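Long-range contacts in N-alpha-acetyltransferase 35, NatC auxiliary subunit (Saccharomyces cerevisiae, PDB 6YGA), which serves as the auxiliary subunit of the NatC N-terminal acetyltransferase, the complex that acetylates the N-terminal Met of the L-A virus Gag protein: residues 107-112 with 176-181; 392-397 with 414-419; 214-219 with 262-267. All coordinates share one frame; numbering follows the deposited sequence.

Contact 1. Residues 107-112 with 176-181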
loop_
_atom_site.group_PDB
_atom_site.type_symbol
_atom_site.label_atom_id
_atom_site.label_comp_id
_atom_site.label_asym_id
_atom_site.label_seq_id
_atom_site.Cartn_x
_atom_site.Cartn_y
_atom_site.Cartn_z
ATOM N N TYR B 107 7.560 7.100 5.742
ATOM C CA TYR B 107 6.214 7.353 5.215
ATOM C C TYR B 107 5.459 8.402 6.033
ATOM O O TYR B 107 4.243 8.310 6.216
ATOM C CB TYR B 107 5.399 6.057 5.135
ATOM C CG TYR B 107 6.083 4.917 4.415
ATOM C CD1 TYR B 107 5.992 4.788 3.036
ATOM C CD2 TYR B 107 6.801 3.955 5.118
ATOM C CE1 TYR B 107 6.610 3.743 2.372
ATOM C CE2 TYR B 107 7.423 2.906 4.463
ATOM C CZ TYR B 107 7.323 2.804 3.091
ATOM O OH TYR B 107 7.940 1.764 2.434
ATOM N N GLN B 108 6.171 9.408 6.530
ATOM C CA GLN B 108 5.497 10.483 7.240
ATOM C C GLN B 108 5.051 11.560 6.258
ATOM O O GLN B 108 5.539 11.647 5.129
ATOM C CB GLN B 108 6.396 11.086 8.321
ATOM C CG GLN B 108 6.726 10.120 9.443
ATOM C CD GLN B 108 5.511 9.356 9.934
ATOM O OE1 GLN B 108 4.596 9.929 10.528
ATOM N NE2 GLN B 108 5.496 8.050 9.688
ATOM N N THR B 109 4.105 12.382 6.705
ATOM C CA THR B 109 3.534 13.402 5.841
ATOM C C THR B 109 4.531 14.523 5.587
ATOM O O THR B 109 5.388 14.834 6.420
ATOM C CB THR B 109 2.259 13.981 6.453
ATOM O OG1 THR B 109 2.541 14.471 7.770
ATOM C CG2 THR B 109 1.171 12.927 6.530
ATOM N N LEU B 110 4.409 15.129 4.409
ATOM C CA LEU B 110 5.249 16.274 4.075
ATOM C C LEU B 110 5.014 17.476 4.986
ATOM O O LEU B 110 6.005 18.132 5.354
ATOM C CB LEU B 110 5.038 16.637 2.599
ATOM C CG LEU B 110 5.929 17.710 1.974
ATOM C CD1 LEU B 110 7.397 17.339 2.096
ATOM C CD2 LEU B 110 5.550 17.922 0.517
ATOM N N PRO B 111 3.783 17.825 5.386
ATOM C CA PRO B 111 3.633 18.962 6.310
ATOM C C PRO B 111 4.330 18.777 7.649
ATOM O O PRO B 111 4.710 19.775 8.273
ATOM C CB PRO B 111 2.111 19.075 6.479
ATOM C CG PRO B 111 1.553 18.505 5.238
ATOM C CD PRO B 111 2.470 17.370 4.886
ATOM N N THR B 112 4.514 17.543 8.119
ATOM C CA THR B 112 5.134 17.313 9.419
ATOM C C THR B 112 6.632 17.056 9.333
ATOM O O THR B 112 7.272 16.871 10.375
ATOM C CB THR B 112 4.465 16.134 10.137
ATOM O OG1 THR B 112 4.577 14.953 9.335
ATOM C CG2 THR B 112 2.996 16.431 10.407
ATOM N N ASP B 176 2.359 5.012 -0.684
ATOM C CA ASP B 176 3.799 4.829 -0.790
ATOM C C ASP B 176 4.554 6.108 -0.470
ATOM O O ASP B 176 5.697 6.050 -0.002
ATOM C CB ASP B 176 4.158 4.353 -2.195
ATOM C CG ASP B 176 3.455 3.073 -2.563
ATOM O OD1 ASP B 176 3.561 2.100 -1.786
ATOM O OD2 ASP B 176 2.781 3.045 -3.612
ATOM N N LEU B 177 3.933 7.262 -0.704
ATOM C CA LEU B 177 4.610 8.541 -0.554
ATOM C C LEU B 177 3.571 9.646 -0.432
ATOM O O LEU B 177 2.685 9.766 -1.284
ATOM C CB LEU B 177 5.537 8.798 -1.744
ATOM C CG LEU B 177 6.377 10.072 -1.737
ATOM C CD1 LEU B 177 6.889 10.377 -0.345
ATOM C CD2 LEU B 177 7.532 9.894 -2.699
ATOM N N ASN B 178 3.690 10.447 0.625
ATOM C CA ASN B 178 2.792 11.567 0.877
ATOM C C ASN B 178 3.368 12.830 0.252
ATOM O O ASN B 178 4.549 13.145 0.445
ATOM C CB ASN B 178 2.591 11.765 2.381
ATOM C CG ASN B 178 1.779 13.011 2.714
ATOM O OD1 ASN B 178 2.312 14.121 2.751
ATOM N ND2 ASN B 178 0.490 12.827 2.978
ATOM N N PHE B 179 2.534 13.551 -0.496
ATOM C CA PHE B 179 2.931 14.827 -1.073
ATOM C C PHE B 179 1.806 15.851 -0.907
ATOM O O PHE B 179 1.218 16.346 -1.864
ATOM C CB PHE B 179 3.326 14.680 -2.540
ATOM C CG PHE B 179 4.289 15.728 -2.998
ATOM C CD1 PHE B 179 5.653 15.531 -2.870
ATOM C CD2 PHE B 179 3.834 16.921 -3.529
ATOM C CE1 PHE B 179 6.549 16.502 -3.279
ATOM C CE2 PHE B 179 4.722 17.894 -3.940
ATOM C CZ PHE B 179 6.082 17.685 -3.813
ATOM N N ASN B 180 1.495 16.172 0.344
ATOM C CA ASN B 180 0.625 17.302 0.658
ATOM C C ASN B 180 1.531 18.505 0.867
ATOM O O ASN B 180 2.019 18.754 1.970
ATOM C CB ASN B 180 -0.227 17.013 1.889
ATOM C CG ASN B 180 -1.101 18.191 2.283
ATOM O OD1 ASN B 180 -1.327 19.109 1.492
ATOM N ND2 ASN B 180 -1.607 18.165 3.512
ATOM N N ASN B 181 1.777 19.251 -0.212
ATOM C CA ASN B 181 2.618 20.441 -0.164
ATOM C C ASN B 181 1.839 21.709 0.174
ATOM O O ASN B 181 2.382 22.808 0.032
ATOM C CB ASN B 181 3.366 20.620 -1.493
ATOM C CG ASN B 181 2.436 20.883 -2.663
ATOM O OD1 ASN B 181 1.255 20.539 -2.623
ATOM N ND2 ASN B 181 2.971 21.489 -3.719
HETATM O O HOH W 1 5.617 9.585 2.538
#
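Two loops run nearly alongside each other here, 107-112 and 176-181, their end-to-end directions 9° apart. The polar part centres on Asn178, whose CG stands anti to its backbone N (chi1 174°) and carries the amide into the other loop. Its OD1 accepts from Leu110 N at 2.9 Å, an almost straight bond (171°) with the donor above the carbonyl plane. Asn178 OD1 also takes a longer bond from Asn180 N, 3.3 Å away and again above that plane, which makes residues 178-180 an Asx turn. One side-chain oxygen thus shapes its own loop and holds the other. A water accepts from Asn178 N and gives a weak bond to Gln108 O. The Tyr107 ring presents its edge to Asp176, CD1 lying 3.3 Å from the carbonyl O.

The apolar contact is Leu110 CD2 over the centre of one Phe179 face, 4.1 Å from the ring centroid, a CH-pi contact. Elsewhere carbons pack against polar groups: Pro111 CD lies 3.3 Å from Asn180 O, and Thr109 CG2 3.6 Å from Asn178 ND2. Phe142 of the N-alpha-acetyltransferase 30 chain meets the Tyr107 ring edge-to-face, placing this loop pair at the boundary with that subunit.

Contact 2. Residues 392-397 with 414-419. With EDO (1,2-ethanediol), chain C.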
loop_
_atom_site.group_PDB
_atom_site.type_symbol
_atom_site.label_atom_id
_atom_site.label_comp_id
_atom_site.label_asym_id
_atom_site.label_seq_id
_atom_site.Cartn_x
_atom_site.Cartn_y
_atom_site.Cartn_z
ATOM N N SER B 392 2.164 -6.327 -25.797
ATOM C CA SER B 392 3.346 -5.584 -25.364
ATOM C C SER B 392 3.014 -4.630 -24.228
ATOM O O SER B 392 3.786 -4.502 -23.271
ATOM C CB SER B 392 3.946 -4.817 -26.540
ATOM O OG SER B 392 4.235 -5.690 -27.616
ATOM N N ASN B 393 1.875 -3.942 -24.321
ATOM C CA ASN B 393 1.439 -3.084 -23.226
ATOM C C ASN B 393 1.154 -3.900 -21.971
ATOM O O ASN B 393 1.471 -3.467 -20.857
ATOM C CB ASN B 393 0.205 -2.283 -23.647
ATOM C CG ASN B 393 0.510 -1.277 -24.742
ATOM O OD1 ASN B 393 1.626 -0.768 -24.836
ATOM N ND2 ASN B 393 -0.484 -0.981 -25.573
HETATM N N MSE B 394 0.573 -5.086 -22.130
HETATM C CA MSE B 394 0.277 -5.961 -21.002
HETATM C C MSE B 394 1.563 -6.361 -20.285
HETATM O O MSE B 394 1.615 -6.423 -19.055
HETATM C CB MSE B 394 -0.472 -7.207 -21.476
HETATM C CG MSE B 394 -1.284 -7.897 -20.395
HETATM SE SE MSE B 394 -2.740 -6.769 -19.763
HETATM C CE MSE B 394 -2.389 -6.897 -17.853
ATOM N N LEU B 395 2.603 -6.632 -21.076
ATOM C CA LEU B 395 3.877 -7.048 -20.502
ATOM C C LEU B 395 4.544 -5.900 -19.757
ATOM O O LEU B 395 5.130 -6.106 -18.687
ATOM C CB LEU B 395 4.791 -7.590 -21.601
ATOM C CG LEU B 395 6.191 -8.040 -21.186
ATOM C CD1 LEU B 395 6.122 -9.179 -20.175
ATOM C CD2 LEU B 395 6.993 -8.453 -22.412
ATOM N N LEU B 396 4.460 -4.683 -20.299
ATOM C CA LEU B 396 5.036 -3.534 -19.611
ATOM C C LEU B 396 4.334 -3.276 -18.282
ATOM O O LEU B 396 4.982 -2.932 -17.287
ATOM C CB LEU B 396 4.972 -2.298 -20.504
ATOM C CG LEU B 396 5.847 -2.325 -21.758
ATOM C CD1 LEU B 396 5.888 -0.946 -22.394
ATOM C CD2 LEU B 396 7.253 -2.814 -21.436
ATOM N N GLU B 397 3.006 -3.433 -18.243
ATOM C CA GLU B 397 2.292 -3.296 -16.976
ATOM C C GLU B 397 2.714 -4.369 -15.982
ATOM O O GLU B 397 2.737 -4.118 -14.772
ATOM C CB GLU B 397 0.781 -3.347 -17.204
ATOM C CG GLU B 397 0.219 -2.109 -17.887
ATOM C CD GLU B 397 -1.258 -2.231 -18.204
ATOM O OE1 GLU B 397 -1.874 -3.245 -17.815
ATOM O OE2 GLU B 397 -1.802 -1.309 -18.846
ATOM N N ASN B 414 -4.986 -8.998 -9.779
ATOM C CA ASN B 414 -6.430 -9.042 -9.998
ATOM C C ASN B 414 -6.790 -8.554 -11.396
ATOM O O ASN B 414 -7.571 -9.191 -12.113
ATOM C CB ASN B 414 -7.140 -8.204 -8.933
ATOM C CG ASN B 414 -7.479 -9.000 -7.693
ATOM O OD1 ASN B 414 -8.032 -10.095 -7.781
ATOM N ND2 ASN B 414 -7.155 -8.452 -6.527
ATOM N N ARG B 415 -6.207 -7.430 -11.809
ATOM C CA ARG B 415 -6.447 -6.922 -13.155
ATOM C C ARG B 415 -5.810 -7.816 -14.214
ATOM O O ARG B 415 -6.413 -8.067 -15.263
ATOM C CB ARG B 415 -5.921 -5.489 -13.264
ATOM C CG ARG B 415 -5.685 -5.003 -14.683
ATOM C CD ARG B 415 -5.189 -3.564 -14.700
ATOM N NE ARG B 415 -4.809 -3.142 -16.045
ATOM C CZ ARG B 415 -5.664 -2.685 -16.954
ATOM N NH1 ARG B 415 -6.954 -2.588 -16.662
ATOM N NH2 ARG B 415 -5.232 -2.328 -18.155
ATOM N N GLN B 416 -4.599 -8.319 -13.955
ATOM C CA GLN B 416 -3.866 -9.044 -14.992
ATOM C C GLN B 416 -4.553 -10.352 -15.371
ATOM O O GLN B 416 -4.614 -10.698 -16.557
ATOM C CB GLN B 416 -2.437 -9.335 -14.534
ATOM C CG GLN B 416 -1.527 -8.128 -14.417
ATOM C CD GLN B 416 -0.107 -8.524 -14.053
ATOM O OE1 GLN B 416 0.375 -9.586 -14.453
ATOM N NE2 GLN B 416 0.567 -7.677 -13.284
ATOM N N LEU B 417 -5.053 -11.101 -14.384
ATOM C CA LEU B 417 -5.486 -12.471 -14.645
ATOM C C LEU B 417 -6.599 -12.521 -15.683
ATOM O O LEU B 417 -6.582 -13.371 -16.581
ATOM C CB LEU B 417 -5.935 -13.145 -13.351
ATOM C CG LEU B 417 -4.878 -13.330 -12.260
ATOM C CD1 LEU B 417 -5.391 -14.268 -11.182
ATOM C CD2 LEU B 417 -3.561 -13.824 -12.837
ATOM N N ILE B 418 -7.573 -11.617 -15.585
ATOM C CA ILE B 418 -8.664 -11.650 -16.550
ATOM C C ILE B 418 -8.230 -11.051 -17.887
ATOM O O ILE B 418 -8.782 -11.408 -18.933
ATOM C CB ILE B 418 -9.911 -10.949 -15.981
ATOM C CG1 ILE B 418 -11.166 -11.455 -16.693
ATOM C CG2 ILE B 418 -9.797 -9.440 -16.110
ATOM C CD1 ILE B 418 -11.332 -12.961 -16.616
ATOM N N LEU B 419 -7.235 -10.159 -17.886
ATOM C CA LEU B 419 -6.759 -9.587 -19.143
ATOM C C LEU B 419 -5.839 -10.553 -19.882
ATOM O O LEU B 419 -5.888 -10.638 -21.115
ATOM C CB LEU B 419 -6.051 -8.256 -18.885
ATOM C CG LEU B 419 -6.882 -6.981 -19.068
ATOM C CD1 LEU B 419 -8.068 -6.954 -18.121
ATOM C CD2 LEU B 419 -6.018 -5.748 -18.869
HETATM C C1 EDO C . -11.831 -9.998 -5.631
HETATM O O1 EDO C . -10.436 -10.258 -5.435
HETATM C C2 EDO C . -12.462 -11.070 -6.510
HETATM O O2 EDO C . -11.855 -11.058 -7.808
#
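A helical hairpin brings these segments together: helix 386-402 is followed after a short turn by helix 406-429, in the TPR-like part of the chain. The two segments run antiparallel, their axes 11.4 Å apart and their N-to-C directions at 155°. That spacing is bridged by long side chains, with Met394, a selenomethionine, in the middle. Its CG is anti to the backbone N (chi1 -157°), and bends at the next two torsions bring the tip against the facing helix. Met394 SE comes 3.5 Å from Leu419 CD2, the two side chains crossing at about a right angle, and the terminal CE rests 3.8 Å from Gln416 CG. Beyond CG, the extended Gln416 turns its OE1 to Trp420 NE1, a hydrogen bond within its own helix.

Glu397 and Arg415 meet on the more exposed flank, again at about a right angle. Arg415, extended from CG to NE, offers its guanidinium edge to the carboxylate, both weak bonds going to Glu397 OE1, which lies 3.4 Å from Arg415 NE and 3.5 Å from Arg415 NH2. The carboxylate and guanidinium planes are 47° apart. Leu419 CD2 lies over the centre of one guanidinium face. The attachment is therefore mainly the buried apolar Met394 packing, with a long, forked salt bridge at its rim that probably adds modest electrostatic attraction.

Contact 3. Residues 214-219 with 262-267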
loop_
_atom_site.group_PDB
_atom_site.type_symbol
_atom_site.label_atom_id
_atom_site.label_comp_id
_atom_site.label_asym_id
_atom_site.label_seq_id
_atom_site.Cartn_x
_atom_site.Cartn_y
_atom_site.Cartn_z
ATOM N N SER B 214 36.158 21.914 14.139
ATOM C CA SER B 214 35.330 21.372 15.201
ATOM C C SER B 214 34.480 20.240 14.643
ATOM O O SER B 214 34.313 20.104 13.429
ATOM C CB SER B 214 34.432 22.452 15.823
ATOM O OG SER B 214 33.467 21.882 16.691
ATOM N N LEU B 215 33.943 19.423 15.552
ATOM C CA LEU B 215 33.065 18.336 15.134
ATOM C C LEU B 215 31.797 18.874 14.483
ATOM O O LEU B 215 31.277 18.275 13.534
ATOM C CB LEU B 215 32.724 17.445 16.328
ATOM C CG LEU B 215 33.714 16.336 16.690
ATOM C CD1 LEU B 215 33.158 15.459 17.802
ATOM C CD2 LEU B 215 34.048 15.503 15.463
ATOM N N HIS B 216 31.285 20.005 14.976
ATOM C CA HIS B 216 30.124 20.624 14.345
ATOM C C HIS B 216 30.442 21.060 12.920
ATOM O O HIS B 216 29.599 20.937 12.023
ATOM C CB HIS B 216 29.641 21.817 15.171
ATOM C CG HIS B 216 29.032 21.441 16.488
ATOM N ND1 HIS B 216 29.789 21.148 17.603
ATOM C CD2 HIS B 216 27.738 21.316 16.869
ATOM C CE1 HIS B 216 28.988 20.858 18.613
ATOM N NE2 HIS B 216 27.739 20.952 18.194
ATOM N N LEU B 217 31.656 21.564 12.690
ATOM C CA LEU B 217 32.041 21.972 11.343
ATOM C C LEU B 217 32.152 20.770 10.415
ATOM O O LEU B 217 31.695 20.823 9.267
ATOM C CB LEU B 217 33.359 22.742 11.381
ATOM C CG LEU B 217 33.849 23.265 10.033
ATOM C CD1 LEU B 217 32.950 24.386 9.531
ATOM C CD2 LEU B 217 35.288 23.730 10.144
ATOM N N THR B 218 32.755 19.679 10.894
ATOM C CA THR B 218 32.814 18.457 10.098
ATOM C C THR B 218 31.415 17.963 9.754
ATOM O O THR B 218 31.156 17.542 8.620
ATOM C CB THR B 218 33.590 17.374 10.851
ATOM O OG1 THR B 218 34.813 17.923 11.360
ATOM C CG2 THR B 218 33.913 16.209 9.931
HETATM N N MSE B 219 30.500 18.016 10.718
HETATM C CA MSE B 219 29.103 17.654 10.496
HETATM C C MSE B 219 28.479 18.447 9.353
HETATM O O MSE B 219 27.827 17.883 8.473
HETATM C CB MSE B 219 28.294 17.879 11.771
HETATM C CG MSE B 219 28.206 16.672 12.680
HETATM SE SE MSE B 219 26.733 15.504 12.174
HETATM C CE MSE B 219 25.247 16.697 12.629
ATOM N N PRO B 262 27.217 10.003 18.128
ATOM C CA PRO B 262 27.373 9.811 19.578
ATOM C C PRO B 262 28.297 10.825 20.229
ATOM O O PRO B 262 28.197 11.041 21.442
ATOM C CB PRO B 262 27.934 8.387 19.687
ATOM C CG PRO B 262 28.624 8.162 18.398
ATOM C CD PRO B 262 27.768 8.858 17.378
ATOM N N GLN B 263 29.181 11.470 19.464
ATOM C CA GLN B 263 30.231 12.282 20.067
ATOM C C GLN B 263 29.766 13.679 20.453
ATOM O O GLN B 263 30.421 14.321 21.282
ATOM C CB GLN B 263 31.436 12.392 19.125
ATOM C CG GLN B 263 32.040 11.057 18.722
ATOM C CD GLN B 263 33.458 11.189 18.194
ATOM O OE1 GLN B 263 34.201 12.088 18.592
ATOM N NE2 GLN B 263 33.840 10.290 17.294
ATOM N N LEU B 264 28.659 14.161 19.895
ATOM C CA LEU B 264 28.220 15.522 20.159
ATOM C C LEU B 264 26.707 15.573 20.311
ATOM O O LEU B 264 25.976 14.674 19.883
ATOM C CB LEU B 264 28.677 16.481 19.052
ATOM C CG LEU B 264 28.240 16.209 17.614
ATOM C CD1 LEU B 264 27.044 17.056 17.250
ATOM C CD2 LEU B 264 29.387 16.509 16.686
ATOM N N GLN B 265 26.250 16.656 20.932
ATOM C CA GLN B 265 24.843 16.891 21.216
ATOM C C GLN B 265 24.364 18.075 20.390
ATOM O O GLN B 265 25.027 19.118 20.352
ATOM C CB GLN B 265 24.634 17.161 22.708
ATOM C CG GLN B 265 23.234 16.874 23.219
ATOM C CD GLN B 265 22.930 15.390 23.285
ATOM O OE1 GLN B 265 23.830 14.555 23.197
ATOM N NE2 GLN B 265 21.656 15.054 23.439
ATOM N N LEU B 266 23.214 17.915 19.740
ATOM C CA LEU B 266 22.658 18.918 18.841
ATOM C C LEU B 266 21.327 19.422 19.372
ATOM O O LEU B 266 20.463 18.624 19.755
ATOM C CB LEU B 266 22.458 18.345 17.441
ATOM C CG LEU B 266 23.715 17.993 16.660
ATOM C CD1 LEU B 266 23.430 16.823 15.744
ATOM C CD2 LEU B 266 24.190 19.197 15.869
ATOM N N SER B 267 21.157 20.739 19.370
ATOM C CA SER B 267 19.900 21.366 19.754
ATOM C C SER B 267 19.565 22.485 18.776
ATOM O O SER B 267 20.182 23.557 18.826
ATOM C CB SER B 267 19.973 21.909 21.183
ATOM O OG SER B 267 19.967 20.857 22.130
#
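The His216 imidazole carries Leu264 CD1 over one face, 4.1 Å from NE2, while two oxygens lie at its edge, close to the ring plane: Gln265 O across the contact and Ser214 OG in its own segment. His216 NE2 stands 3.9 Å from Gln265 O. Leu266 CD2 approaches the ring obliquely. The other flat group is the Gln263 amide, whose OE1 touches Leu215 CD1 at 3.6 Å, the two side chains crossing at about a right angle.

Leu264 is the central side chain. Its CG takes the crowded position between the backbone N and the carbonyl carbon (chi1 58°); of the two methyls, CD1 goes to the histidine, and CD2 presses 3.5 Å from Leu215 CB and looks on to Met219 CG. Met219, a selenomethionine bent at its second and third torsions, reaches Leu266 tip to tip, CE to CD1 at 3.6 Å. The contact across the segments is thus essentially van der Waals packing.

Ser214 is the N-cap of helix 215-231, which supplies Leu215, His216 and Met219. Ser214 OG accepts a weak bond from His216 N (3.4 Å), and its carbonyl O accepts from both the backbone N and OG1 of Thr218.

The loop 262-267 follows helix 245-260 and lies against the first turn of helix 215-231 at the surface. Ala87 of helix 85-104 touches His216, and Ala91 and Asp94 of that helix meet Leu266; Val257 and Ile260 of helix 245-260 pack on Met219.

From the N terminus, contact 1 comes first: it joins the loop after helix 85-104 to the loop after helix 142-167, closing off helices 118-129 and 142-167. Contact 3 follows, folding the loop after helix 245-260 back onto the start of helix 215-231. Contact 2 is last and closes the shortest span, 16 residues made of the end of one helix, a short connection and the start of the next. The three lie in series; none nests in or crosses another. Helix 85-104 leads into contact 1 and also packs on contact 3, linking two contacts whose centres are 29 Å apart. Contacts 2 and 3 lie on opposite sides of the chain's centre, 52 Å between centres.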